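Local coordinates for crispr-associated protein Cas5, dvulg subtype (Xanthomonas oryzae pv. oryzae, PDB 3VZI) that is a Cas5d endoribonuclease that probably cleaves precursor CRISPR RNA as part of the CRISPR-mediated immune system of its bacterium, at residues 137-140 / 141-145; 89-92 / 93-96; 45-48 / 49-53; 130-133 / 134-138. One frame throughout, in Å; residues are numbered along the deposited sequence.

Contact 1. Residues 137-140 / 141-145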
loop_
_atom_site.group_PDB
_atom_site.type_symbol
_atom_site.label_atom_id
_atom_site.label_comp_id
_atom_site.label_asym_id
_atom_site.label_seq_id
_atom_site.Cartn_x
_atom_site.Cartn_y
_atom_site.Cartn_z
ATOM N N HIS A 137 21.083 0.827 11.906
ATOM C CA HIS A 137 19.907 1.086 11.080
ATOM C C HIS A 137 18.630 0.491 11.589
ATOM O O HIS A 137 17.547 1.073 11.410
ATOM C CB HIS A 137 20.167 0.678 9.640
ATOM C CG HIS A 137 21.016 1.673 8.882
ATOM N ND1 HIS A 137 20.561 2.898 8.528
ATOM C CD2 HIS A 137 22.315 1.594 8.425
ATOM C CE1 HIS A 137 21.520 3.564 7.885
ATOM N NE2 HIS A 137 22.597 2.768 7.812
ATOM N N LEU A 138 18.739 -0.668 12.231
ATOM C CA LEU A 138 17.607 -1.277 12.920
ATOM C C LEU A 138 17.212 -0.440 14.138
ATOM O O LEU A 138 16.049 -0.353 14.524
ATOM C CB LEU A 138 17.936 -2.711 13.335
ATOM C CG LEU A 138 16.962 -3.444 14.263
ATOM C CD1 LEU A 138 15.613 -3.616 13.556
ATOM C CD2 LEU A 138 17.547 -4.790 14.699
ATOM N N ASP A 139 18.183 0.189 14.761
ATOM C CA ASP A 139 17.844 0.894 15.972
ATOM C C ASP A 139 17.213 2.259 15.680
ATOM O O ASP A 139 16.367 2.734 16.440
ATOM C CB ASP A 139 19.049 0.998 16.869
ATOM C CG ASP A 139 18.782 1.823 18.054
ATOM O OD1 ASP A 139 17.921 1.420 18.887
ATOM O OD2 ASP A 139 19.401 2.901 18.123
ATOM N N ILE A 140 17.610 2.867 14.556
ATOM C CA ILE A 140 17.011 4.117 14.092
ATOM C C ILE A 140 15.542 3.883 13.707
ATOM O O ILE A 140 14.664 4.712 14.012
ATOM C CB ILE A 140 17.802 4.697 12.907
ATOM C CG1 ILE A 140 19.173 5.213 13.372
ATOM C CG2 ILE A 140 16.989 5.776 12.179
ATOM C CD1 ILE A 140 20.120 5.455 12.217
ATOM N N PHE A 141 15.288 2.743 13.061
ATOM C CA PHE A 141 13.956 2.383 12.661
ATOM C C PHE A 141 13.060 2.211 13.877
ATOM O O PHE A 141 11.996 2.844 13.948
ATOM C CB PHE A 141 13.929 1.114 11.802
ATOM C CG PHE A 141 12.527 0.654 11.488
ATOM C CD1 PHE A 141 11.801 1.249 10.449
ATOM C CD2 PHE A 141 11.901 -0.331 12.279
ATOM C CE1 PHE A 141 10.492 0.837 10.193
ATOM C CE2 PHE A 141 10.594 -0.735 12.028
ATOM C CZ PHE A 141 9.891 -0.163 10.974
ATOM N N ASN A 142 13.487 1.375 14.828
ATOM C CA ASN A 142 12.676 1.007 15.995
ATOM C C ASN A 142 12.386 2.206 16.897
ATOM O O ASN A 142 11.260 2.413 17.381
ATOM C CB ASN A 142 13.398 -0.048 16.813
ATOM C CG ASN A 142 13.378 -1.416 16.183
ATOM O OD1 ASN A 142 12.435 -1.793 15.455
ATOM N ND2 ASN A 142 14.423 -2.195 16.471
ATOM N N ARG A 143 13.421 3.000 17.113
ATOM C CA ARG A 143 13.334 4.236 17.889
ATOM C C ARG A 143 12.289 5.133 17.240
ATOM O O ARG A 143 11.541 5.819 17.921
ATOM C CB ARG A 143 14.708 4.900 17.916
ATOM C CG ARG A 143 14.874 6.090 18.810
ATOM C CD ARG A 143 15.812 7.097 18.138
ATOM N NE ARG A 143 17.165 6.584 17.849
ATOM C CZ ARG A 143 17.975 7.030 16.874
ATOM N NH1 ARG A 143 19.179 6.484 16.739
ATOM N NH2 ARG A 143 17.603 8.005 16.026
ATOM N N ARG A 144 12.200 5.083 15.919
ATOM C CA ARG A 144 11.355 6.038 15.202
ATOM C C ARG A 144 9.905 5.623 15.129
ATOM O O ARG A 144 9.006 6.467 15.298
ATOM C CB ARG A 144 11.867 6.233 13.797
ATOM C CG ARG A 144 13.082 7.092 13.717
ATOM C CD ARG A 144 12.881 7.924 12.493
ATOM N NE ARG A 144 14.019 7.833 11.617
ATOM C CZ ARG A 144 14.820 8.844 11.391
ATOM N NH1 ARG A 144 15.860 8.687 10.575
ATOM N NH2 ARG A 144 14.555 10.013 11.980
ATOM N N ALA A 145 9.717 4.333 14.814
ATOM C CA ALA A 145 8.436 3.650 14.826
ATOM C C ALA A 145 7.787 3.702 16.213
ATOM O O ALA A 145 6.606 4.025 16.335
ATOM C CB ALA A 145 8.637 2.215 14.382
#
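The main-chain N of Arg143 meets Asp139 O at 3.0 Å, one of the i to i+4 bonds that keep this turn of helix 134-146 in shape; Asn142 N reaches Leu138 O in the same way. The Arg143 side chain leaves with CG anti to its own nitrogen (chi1 -172°) and bends twice, which turns the guanidinium back along the helix. One face of that group lies on Ile140, with CA above its centre, and NH1 comes to 3.6 Å from Ile140 CG1. Arg143 NH1 also lies 3.8 Å from Asp139 OD2, a long salt bridge whose carboxylate and guanidinium planes stand 74° apart, so the pairing is loose and sits on the exposed side. Helix 134-146 is the second helix of the ferredoxin-like, RRM-type fold, packed on the antiparallel sheet. Its inner side is marked by Phe141, which reaches Val7 and Leu167 on two strands and whose ring meets that of Trp53, while Ala145 CB lies over one face of the phenylalanine. Ile140 is shared between both arginines: CG2, on its other branch, is 3.5 Å from Arg144 NH1, the two side chains running alongside and pointing the same way. Further round, Leu138 CD1 touches the amide nitrogen ND2 of Asn142 at 3.5 Å, a van der Waals contact next to strand 7-13.

Contact 2. Residues 89-92 / 93-96; sequences AGRT and DELV
This is a surface salt-bridge network at the N-terminal turn of helix 92-103, just past the tight corner that ends helix 80-88. Gly90, with positive phi, closes the earlier helix in a Schellman motif, and Arg91 follows at the N-cap position of the next. The Arg91 side chain folds back on itself, bent at chi2 and chi3, and offers its guanidinium to two acids of the first turn. Asp93 meets it at the edge: Arg91 NE donates to Asp93 OD2 at 3.2 Å, with an N-H...O angle of 162° and a weak second bond to OD1, the carboxylate lying nearly coplanar with the guanidinium (10°) and OD2 being met on its syn side. Glu94 instead comes over one face, its OE2 2.7 Å from Arg91 NH2 but well out of the plane, so that attraction between charges binds the pair without an N-H directed at the oxygen. Two acids at this end of a helix would also be expected to suit its dipole. In the backbone, Leu95 N bonds to Arg91 O at 3.2 Å and starts the helical pattern. On the inner side Leu95 leans on Ile83 and Ile87 and Glu94 on Ala86, packing the start of helix 92-103 against helix 80-88.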
loop_
_atom_site.group_PDB
_atom_site.type_symbol
_atom_site.label_atom_id
_atom_site.label_comp_id
_atom_site.label_asym_id
_atom_site.label_seq_id
_atom_site.Cartn_x
_atom_site.Cartn_y
_atom_site.Cartn_z
ATOM N N ALA A 89 -31.293 23.053 -22.775
ATOM C CA ALA A 89 -31.009 24.483 -22.930
ATOM C C ALA A 89 -29.919 24.727 -23.993
ATOM O O ALA A 89 -29.608 25.880 -24.327
ATOM C CB ALA A 89 -30.650 25.117 -21.588
ATOM N N GLY A 90 -29.369 23.636 -24.530
ATOM C CA GLY A 90 -28.351 23.706 -25.572
ATOM C C GLY A 90 -27.137 24.455 -25.066
ATOM O O GLY A 90 -26.697 25.438 -25.679
ATOM N N ARG A 91 -26.613 24.003 -23.931
ATOM C CA ARG A 91 -25.464 24.631 -23.291
ATOM C C ARG A 91 -24.293 23.661 -23.141
ATOM O O ARG A 91 -24.170 22.958 -22.131
ATOM C CB ARG A 91 -25.873 25.221 -21.935
ATOM C CG ARG A 91 -26.824 26.403 -22.044
ATOM C CD ARG A 91 -26.075 27.695 -22.351
ATOM N NE ARG A 91 -25.251 28.153 -21.225
ATOM C CZ ARG A 91 -25.724 28.829 -20.173
ATOM N NH1 ARG A 91 -27.020 29.120 -20.087
ATOM N NH2 ARG A 91 -24.911 29.204 -19.202
ATOM N N THR A 92 -23.446 23.610 -24.163
ATOM C CA THR A 92 -22.260 22.763 -24.114
ATOM C C THR A 92 -21.261 23.303 -23.103
ATOM O O THR A 92 -20.562 22.523 -22.469
ATOM C CB THR A 92 -21.524 22.678 -25.460
ATOM O OG1 THR A 92 -22.400 23.067 -26.523
ATOM C CG2 THR A 92 -20.979 21.258 -25.687
ATOM N N ASP A 93 -21.182 24.630 -22.968
ATOM C CA ASP A 93 -20.270 25.237 -22.001
ATOM C C ASP A 93 -20.464 24.592 -20.626
ATOM O O ASP A 93 -19.512 24.024 -20.072
ATOM C CB ASP A 93 -20.347 26.786 -21.980
ATOM C CG ASP A 93 -21.782 27.331 -21.969
ATOM O OD1 ASP A 93 -22.581 27.016 -22.878
ATOM O OD2 ASP A 93 -22.099 28.115 -21.049
ATOM N N GLU A 94 -21.698 24.614 -20.118
ATOM C CA GLU A 94 -22.041 23.920 -18.873
ATOM C C GLU A 94 -21.728 22.431 -18.963
ATOM O O GLU A 94 -21.212 21.853 -18.010
ATOM C CB GLU A 94 -23.500 24.158 -18.471
ATOM C CG GLU A 94 -23.750 25.536 -17.868
ATOM C CD GLU A 94 -25.215 25.963 -17.902
ATOM O OE1 GLU A 94 -26.076 25.130 -18.279
ATOM O OE2 GLU A 94 -25.508 27.139 -17.553
ATOM N N LEU A 95 -22.013 21.818 -20.111
ATOM C CA LEU A 95 -21.672 20.387 -20.317
ATOM C C LEU A 95 -20.176 20.096 -20.270
ATOM O O LEU A 95 -19.789 19.017 -19.842
ATOM C CB LEU A 95 -22.273 19.813 -21.612
ATOM C CG LEU A 95 -23.802 19.665 -21.662
ATOM C CD1 LEU A 95 -24.235 19.510 -23.113
ATOM C CD2 LEU A 95 -24.359 18.541 -20.791
ATOM N N VAL A 96 -19.351 21.049 -20.710
ATOM C CA VAL A 96 -17.895 20.894 -20.667
ATOM C C VAL A 96 -17.406 21.096 -19.231
ATOM O O VAL A 96 -16.566 20.337 -18.742
ATOM C CB VAL A 96 -17.181 21.828 -21.662
ATOM C CG1 VAL A 96 -15.670 21.741 -21.512
ATOM C CG2 VAL A 96 -17.573 21.453 -23.085
#

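Contact 3. Residues 45-48 / 49-53; sequences IHWK and PAIRW
Trp53 NE1 donates to His46 O at 3.1 Å, a straight bond (162°) that lies in the indole plane and runs nearly along the C=O axis. A second indole reaches across in the other direction: Trp47 NE1 makes a weak bond to Ile51 O, also at 3.1 Å. With CG anti to the backbone nitrogen (chi1 174°), the Trp47 ring spreads over the start of the next segment, one face covering Pro49 N and its six-membered part reaching the proline ring, CH2 to CD at 4.2 Å. What brings these groups together is a type I beta turn from Lys48 to Ile51, closed by Ile51 N to Lys48 O at 2.9 Å. Ile51 then sends CD1 to within 4.1 Å of His46 CD2, the two side chains crossing at about a right angle. Further out, the His46 ring is placed by helix 134-146, NE2 bonding to His137 ND1, and Trp53 touches Leu42 of helix 35-45 and meets Phe122 edge-to-face. Here the chain passes from the first helix of the RRM-type fold into strand 51-60. The link thus rests on carbonyls, indole N-H groups and apolar contact, with no ion pair between the two segments.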
loop_
_atom_site.group_PDB
_atom_site.type_symbol
_atom_site.label_atom_id
_atom_site.label_comp_id
_atom_site.label_asym_id
_atom_site.label_seq_id
_atom_site.Cartn_x
_atom_site.Cartn_y
_atom_site.Cartn_z
ATOM N N ILE A 45 9.517 5.662 7.262
ATOM C CA ILE A 45 9.955 5.731 8.655
ATOM C C ILE A 45 11.462 5.863 8.711
ATOM O O ILE A 45 11.974 6.677 9.457
ATOM C CB ILE A 45 9.472 4.557 9.497
ATOM C CG1 ILE A 45 7.946 4.498 9.461
ATOM C CG2 ILE A 45 9.962 4.730 10.911
ATOM C CD1 ILE A 45 7.329 3.496 10.415
ATOM N N HIS A 46 12.151 5.089 7.877
ATOM C CA HIS A 46 13.596 5.163 7.754
ATOM C C HIS A 46 14.051 4.490 6.524
ATOM O O HIS A 46 13.696 3.349 6.295
ATOM C CB HIS A 46 14.288 4.497 8.942
ATOM C CG HIS A 46 15.791 4.519 8.855
ATOM N ND1 HIS A 46 16.500 5.679 8.690
ATOM C CD2 HIS A 46 16.732 3.486 8.931
ATOM C CE1 HIS A 46 17.826 5.392 8.641
ATOM N NE2 HIS A 46 17.971 4.051 8.793
ATOM N N TRP A 47 14.881 5.172 5.739
ATOM C CA TRP A 47 15.599 4.523 4.629
ATOM C C TRP A 47 16.852 5.276 4.274
ATOM O O TRP A 47 16.932 6.493 4.432
ATOM C CB TRP A 47 14.707 4.372 3.400
ATOM C CG TRP A 47 15.442 3.831 2.186
ATOM C CD1 TRP A 47 15.675 2.489 1.858
ATOM C CD2 TRP A 47 16.082 4.604 1.101
ATOM N NE1 TRP A 47 16.394 2.392 0.696
ATOM C CE2 TRP A 47 16.663 3.621 0.186
ATOM C CE3 TRP A 47 16.222 5.962 0.813
ATOM C CZ2 TRP A 47 17.341 3.995 -0.961
ATOM C CZ3 TRP A 47 16.929 6.335 -0.342
ATOM C CH2 TRP A 47 17.473 5.369 -1.206
ATOM N N LYS A 48 17.846 4.541 3.786
ATOM C CA LYS A 48 19.117 5.105 3.350
ATOM C C LYS A 48 19.631 4.197 2.262
ATOM O O LYS A 48 19.265 3.016 2.229
ATOM C CB LYS A 48 20.128 5.153 4.512
ATOM C CG LYS A 48 20.011 6.362 5.438
ATOM C CD LYS A 48 20.032 7.658 4.646
ATOM C CE LYS A 48 19.959 8.882 5.533
ATOM N NZ LYS A 48 21.315 9.437 5.806
ATOM N N PRO A 49 20.477 4.727 1.352
ATOM C CA PRO A 49 21.009 3.839 0.301
ATOM C C PRO A 49 21.631 2.543 0.868
ATOM O O PRO A 49 21.517 1.490 0.232
ATOM C CB PRO A 49 22.061 4.721 -0.392
ATOM C CG PRO A 49 21.545 6.113 -0.218
ATOM C CD PRO A 49 20.866 6.141 1.128
ATOM N N ALA A 50 22.248 2.626 2.061
ATOM C CA ALA A 50 22.854 1.472 2.770
ATOM C C ALA A 50 21.933 0.274 2.964
ATOM O O ALA A 50 22.408 -0.835 3.282
ATOM C CB ALA A 50 23.342 1.907 4.135
ATOM N N ILE A 51 20.620 0.496 2.850
ATOM C CA ILE A 51 19.692 -0.550 3.262
ATOM C C ILE A 51 18.621 -0.800 2.226
ATOM O O ILE A 51 18.316 0.076 1.391
ATOM C CB ILE A 51 19.126 -0.390 4.714
ATOM C CG1 ILE A 51 18.264 0.852 4.894
ATOM C CG2 ILE A 51 20.245 -0.421 5.769
ATOM C CD1 ILE A 51 17.273 0.691 6.017
ATOM N N ARG A 52 18.088 -2.018 2.272
ATOM C CA ARG A 52 17.079 -2.481 1.349
ATOM C C ARG A 52 16.019 -3.168 2.179
ATOM O O ARG A 52 16.255 -4.216 2.779
ATOM C CB ARG A 52 17.684 -3.450 0.326
ATOM C CG ARG A 52 16.740 -3.822 -0.812
ATOM C CD ARG A 52 17.112 -5.121 -1.515
ATOM N NE ARG A 52 16.449 -5.186 -2.824
ATOM C CZ ARG A 52 16.548 -6.187 -3.711
ATOM N NH1 ARG A 52 17.288 -7.260 -3.444
ATOM N NH2 ARG A 52 15.900 -6.118 -4.877
ATOM N N TRP A 53 14.843 -2.569 2.237
ATOM C CA TRP A 53 13.723 -3.203 2.921
ATOM C C TRP A 53 13.156 -4.308 2.125
ATOM O O TRP A 53 12.809 -4.110 0.961
ATOM C CB TRP A 53 12.634 -2.190 3.155
ATOM C CG TRP A 53 12.903 -1.396 4.380
ATOM C CD1 TRP A 53 13.273 -0.085 4.459
ATOM C CD2 TRP A 53 12.868 -1.879 5.759
ATOM N NE1 TRP A 53 13.432 0.288 5.760
ATOM C CE2 TRP A 53 13.208 -0.746 6.589
ATOM C CE3 TRP A 53 12.588 -3.093 6.355
ATOM C CZ2 TRP A 53 13.268 -0.831 7.956
ATOM C CZ3 TRP A 53 12.649 -3.173 7.743
ATOM C CH2 TRP A 53 12.982 -2.065 8.523
#

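Contact 4. Residues 130-133 / 134-138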
loop_
_atom_site.group_PDB
_atom_site.type_symbol
_atom_site.label_atom_id
_atom_site.label_comp_id
_atom_site.label_asym_id
_atom_site.label_seq_id
_atom_site.Cartn_x
_atom_site.Cartn_y
_atom_site.Cartn_z
ATOM N N PRO A 130 31.366 2.391 6.045
ATOM C CA PRO A 130 31.974 1.798 7.238
ATOM C C PRO A 130 31.168 2.103 8.484
ATOM O O PRO A 130 31.211 1.350 9.465
ATOM C CB PRO A 130 33.321 2.516 7.347
ATOM C CG PRO A 130 33.484 3.320 6.093
ATOM C CD PRO A 130 32.102 3.573 5.583
ATOM N N ASP A 131 30.464 3.234 8.434
ATOM C CA ASP A 131 29.579 3.696 9.490
ATOM C C ASP A 131 28.195 3.048 9.431
ATOM O O ASP A 131 27.381 3.308 10.315
ATOM C CB ASP A 131 29.425 5.222 9.414
ATOM C CG ASP A 131 30.528 5.974 10.157
ATOM O OD1 ASP A 131 31.450 5.339 10.736
ATOM O OD2 ASP A 131 30.462 7.222 10.161
ATOM N N ASP A 132 27.932 2.232 8.401
ATOM C CA ASP A 132 26.636 1.549 8.231
ATOM C C ASP A 132 26.653 0.102 8.694
ATOM O O ASP A 132 27.520 -0.679 8.298
ATOM C CB ASP A 132 26.169 1.576 6.781
ATOM C CG ASP A 132 25.814 2.958 6.303
ATOM O OD1 ASP A 132 26.346 3.348 5.240
ATOM O OD2 ASP A 132 24.994 3.639 6.957
ATOM N N ASN A 133 25.689 -0.244 9.544
ATOM C CA ASN A 133 25.489 -1.632 9.945
ATOM C C ASN A 133 24.027 -1.903 10.306
ATOM O O ASN A 133 23.226 -0.980 10.367
ATOM C CB ASN A 133 26.491 -2.082 11.026
ATOM C CG ASN A 133 26.323 -1.348 12.345
ATOM O OD1 ASN A 133 25.335 -1.529 13.051
ATOM N ND2 ASN A 133 27.318 -0.556 12.713
ATOM N N VAL A 134 23.690 -3.177 10.493
ATOM C CA VAL A 134 22.343 -3.606 10.834
ATOM C C VAL A 134 21.893 -3.009 12.172
ATOM O O VAL A 134 20.838 -2.398 12.250
ATOM C CB VAL A 134 22.253 -5.138 10.858
ATOM C CG1 VAL A 134 20.952 -5.589 11.501
ATOM C CG2 VAL A 134 22.391 -5.693 9.448
ATOM N N GLY A 135 22.702 -3.177 13.212
ATOM C CA GLY A 135 22.454 -2.539 14.504
ATOM C C GLY A 135 22.090 -1.060 14.503
ATOM O O GLY A 135 21.083 -0.668 15.094
ATOM N N LYS A 136 22.912 -0.239 13.860
ATOM C CA LYS A 136 22.630 1.194 13.736
ATOM C C LYS A 136 21.264 1.403 13.090
ATOM O O LYS A 136 20.387 2.036 13.678
ATOM C CB LYS A 136 23.727 1.896 12.926
ATOM C CG LYS A 136 23.498 3.378 12.653
ATOM C CD LYS A 136 24.604 3.944 11.758
ATOM C CE LYS A 136 24.177 5.210 11.019
ATOM N NZ LYS A 136 24.996 5.444 9.787
ATOM N N HIS A 137 21.083 0.827 11.906
ATOM C CA HIS A 137 19.907 1.086 11.080
ATOM C C HIS A 137 18.630 0.491 11.589
ATOM O O HIS A 137 17.547 1.073 11.410
ATOM C CB HIS A 137 20.167 0.678 9.640
ATOM C CG HIS A 137 21.016 1.673 8.882
ATOM N ND1 HIS A 137 20.561 2.898 8.528
ATOM C CD2 HIS A 137 22.315 1.594 8.425
ATOM C CE1 HIS A 137 21.520 3.564 7.885
ATOM N NE2 HIS A 137 22.597 2.768 7.812
ATOM N N LEU A 138 18.739 -0.668 12.231
ATOM C CA LEU A 138 17.607 -1.277 12.920
ATOM C C LEU A 138 17.212 -0.440 14.138
ATOM O O LEU A 138 16.049 -0.353 14.524
ATOM C CB LEU A 138 17.936 -2.711 13.335
ATOM C CG LEU A 138 16.962 -3.444 14.263
ATOM C CD1 LEU A 138 15.613 -3.616 13.556
ATOM C CD2 LEU A 138 17.547 -4.790 14.699
#
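Asp132 OD2 accepts a hydrogen bond from His137 NE2 at 2.7 Å, nearly straight (166°), in the closely packed inner part of this helix start. The oxygen lies in the plane of the imidazole, yet the imidazole nitrogen approaches it from above the carboxylate plane. Asn133 O borders the same ring at its edge, 3.4 Å from CD2, and also accepts His137 N at 3.2 Å. Asp132 OD1 bonds to Gly129 N, so both oxygens of the carboxylate are engaged and its orientation is set. Toward solvent the hold of the Lys136 side chain is lighter. It stretches back, fully extended, beside the loop; Lys136 NZ reaches Asp131 O at 3.2 Å from above the carbonyl plane and forms a weak, salt-bridging bond of 3.4 Å to Asp132 OD2, which is thus met by two donors. Also exposed, but firmly bonded, is Asn133, the N-cap of helix 134-146. Its CG sits between the backbone nitrogen and the carbonyl carbon (chi1 65°), which turns OD1 over the first turn to accept Lys136 N at 2.9 Å, a main-chain N-H that no preceding helical turn could satisfy. The loop and cap carry the chain from strand 114-124 into helix 134-146: Val134 rests on Met124, Leu138 and His137 on Phe122, while Asp132 touches Ala50 just ahead of strand 51-60.

From the N terminus, contact 3 comes first and closes the turn between helix 35-45 and strand 51-60. Contact 2 follows at the corner between helices 80-88 and 92-103, then contact 4 at the entry to helix 134-146 and contact 1 along that helix. None nests within or crosses another; contacts 4 and 1 overlap at His137 and Leu138. Contacts 1, 3 and 4 cluster, with centres 10 to 11 Å apart, and bring the turn of 45-53 against the second helix of the RRM-type fold, partly through Ala50 and Ile51. Contact 2 stands alone across the chain's centre, its nearest atoms about 40 Å from contact 3.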